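Local coordinates for choline binding protein A (PDB 5GT1) that probably binds choline at the bacterial cell surface through its repeats, and carries in this chain a zinc-binding domain of peptidase family M23, at residues 84-87 / 91-94. Residues are numbered along the deposited sequence; the frame is centred on the assembly and turned at random.
Sequences GYIA and NYVV
The ring of Tyr92 lies flat against the backbone of Gly84, whose CA stands 4.1 Å from the ring centroid, over one face in a CH-pi contact. At the rim of the same ring, near its plane, come the backbone N of Ile86 and, from the strand of Tyr92 itself, Val94 CG2. Ile86 reaches in with its far end, CD1 lying 3.5 Å from Tyr92 OH and 3.8 Å from Tyr92 CE2; the hydroxyl also makes a weak hydrogen bond with Gln82 NE2. What lays the ring across the glycine is a chi1 of 65°, which sets CG between the backbone N and the carbonyl carbon. Gly84 and Tyr92 form an antiparallel hydrogen-bonded pair, Gly84 N to Tyr92 O at 3.1 Å and Tyr92 N to Gly84 O at 2.9 Å. Trimming the Tyr92 side chain, about 11 Å from the zinc ion, to an alanine would probably strip the ring from over Gly84 and leave Ile86 CD1 without its aromatic partner. In the next, non-hydrogen-bonded pair, Asn91 OD1 meets the edge of the Tyr85 ring, 3.6 Å from Tyr85 CD1, with amide and ring planes 57° apart; Asn91 ND2 bonds to Phe108 O, and Tyr85 OH to Glu90 OE1. All this closes the end of the beta hairpin of strands 78-86 and 92-96 in the M23 domain, where Met147 of helix 146-151 packs on both Ile86 and Tyr92, and strand 101-108 pairs with strand 92-96.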
ATOM      1  N   GLY A  84       9.738   2.309  -9.158  1.00 18.69           N
ATOM      2  CA  GLY A  84       9.688   3.410 -10.114  1.00 19.52           C
ATOM      3  C   GLY A  84       9.231   4.730  -9.556  1.00 18.41           C
ATOM      4  O   GLY A  84       9.032   4.886  -8.345  1.00 17.55           O
ATOM      5  N   TYR A  85       9.078   5.690 -10.456  1.00 18.43           N
ATOM      6  CA  TYR A  85       8.581   7.011 -10.113  1.00 18.22           C
ATOM      7  C   TYR A  85       7.485   7.413 -11.099  1.00 18.10           C
ATOM      8  O   TYR A  85       7.728   7.450 -12.311  1.00 18.34           O
ATOM      9  CB  TYR A  85       9.705   8.068 -10.152  1.00 17.64           C
ATOM     10  CG  TYR A  85       9.164   9.448  -9.868  1.00 17.15           C
ATOM     11  CD1 TYR A  85       9.039   9.899  -8.563  1.00 17.00           C
ATOM     12  CD2 TYR A  85       8.712  10.281 -10.908  1.00 16.96           C
ATOM     13  CE1 TYR A  85       8.506  11.141  -8.286  1.00 17.11           C
ATOM     14  CE2 TYR A  85       8.164  11.523 -10.638  1.00 16.97           C
ATOM     15  CZ  TYR A  85       8.067  11.950  -9.331  1.00 17.49           C
ATOM     16  OH  TYR A  85       7.534  13.189  -9.041  1.00 18.29           O
ATOM     17  N   ILE A  86       6.295   7.716 -10.586  1.00 17.04           N
ATOM     18  CA  ILE A  86       5.240   8.321 -11.386  1.00 17.09           C
ATOM     19  C   ILE A  86       4.654   9.407 -10.502  1.00 17.31           C
ATOM     20  O   ILE A  86       4.151   9.098  -9.412  1.00 16.95           O
ATOM     21  CB  ILE A  86       4.138   7.301 -11.757  1.00 17.25           C
ATOM     22  CG1 ILE A  86       4.682   6.239 -12.724  1.00 17.90           C
ATOM     23  CG2 ILE A  86       2.918   8.012 -12.345  1.00 16.77           C
ATOM     24  CD1 ILE A  86       3.808   5.001 -12.823  1.00 18.67           C
ATOM     25  N   ALA A  87       4.718  10.670 -10.939  1.00 17.01           N
ATOM     26  CA  ALA A  87       4.217  11.770 -10.106  1.00 17.31           C
ATOM     27  C   ALA A  87       2.771  11.476  -9.686  1.00 18.34           C
ATOM     28  O   ALA A  87       1.961  11.066 -10.516  1.00 18.40           O
ATOM     29  CB  ALA A  87       4.315  13.110 -10.823  1.00 17.92           C
ATOM     30  N   ASN A  91       7.682   8.039  -5.599  1.00 17.10           N
ATOM     31  CA  ASN A  91       8.479   6.804  -5.643  1.00 17.23           C
ATOM     32  C   ASN A  91       7.668   5.627  -5.075  1.00 16.70           C
ATOM     33  O   ASN A  91       7.114   5.728  -3.967  1.00 16.85           O
ATOM     34  CB  ASN A  91       9.798   6.976  -4.874  1.00 18.42           C
ATOM     35  CG  ASN A  91      10.658   8.091  -5.446  1.00 20.25           C
ATOM     36  OD1 ASN A  91      11.231   7.944  -6.516  1.00 21.16           O
ATOM     37  ND2 ASN A  91      10.723   9.216  -4.746  1.00 20.08           N
ATOM     38  N   TYR A  92       7.584   4.535  -5.830  1.00 15.65           N
ATOM     39  CA  TYR A  92       6.777   3.390  -5.391  1.00 15.28           C
ATOM     40  C   TYR A  92       7.495   2.050  -5.529  1.00 14.88           C
ATOM     41  O   TYR A  92       8.402   1.897  -6.349  1.00 14.90           O
ATOM     42  CB  TYR A  92       5.429   3.365  -6.121  1.00 15.98           C
ATOM     43  CG  TYR A  92       5.580   3.144  -7.610  1.00 16.94           C
ATOM     44  CD1 TYR A  92       5.537   1.856  -8.147  1.00 17.40           C
ATOM     45  CD2 TYR A  92       5.789   4.214  -8.469  1.00 17.80           C
ATOM     46  CE1 TYR A  92       5.691   1.635  -9.509  1.00 19.02           C
ATOM     47  CE2 TYR A  92       5.939   4.011  -9.842  1.00 19.30           C
ATOM     48  CZ  TYR A  92       5.898   2.719 -10.352  1.00 19.87           C
ATOM     49  OH  TYR A  92       6.053   2.496 -11.701  1.00 20.92           O
ATOM     50  N   VAL A  93       7.064   1.074  -4.735  1.00 13.72           N
ATOM     51  CA  VAL A  93       7.581  -0.284  -4.800  1.00 13.14           C
ATOM     52  C   VAL A  93       6.405  -1.209  -5.045  1.00 13.07           C
ATOM     53  O   VAL A  93       5.371  -1.076  -4.384  1.00 12.50           O
ATOM     54  CB  VAL A  93       8.234  -0.683  -3.466  1.00 12.99           C
ATOM     55  CG1 VAL A  93       8.801  -2.095  -3.534  1.00 12.75           C
ATOM     56  CG2 VAL A  93       9.307   0.320  -3.097  1.00 13.44           C
ATOM     57  N   VAL A  94       6.561  -2.125  -6.004  1.00 13.38           N
ATOM     58  CA  VAL A  94       5.553  -3.138  -6.313  1.00 13.80           C
ATOM     59  C   VAL A  94       6.073  -4.518  -5.886  1.00 14.62           C
ATOM     60  O   VAL A  94       7.191  -4.923  -6.247  1.00 15.43           O
ATOM     61  CB  VAL A  94       5.187  -3.137  -7.823  1.00 14.20           C
ATOM     62  CG1 VAL A  94       4.068  -4.142  -8.125  1.00 14.22           C
ATOM     63  CG2 VAL A  94       4.790  -1.725  -8.260  1.00 13.90           C
TER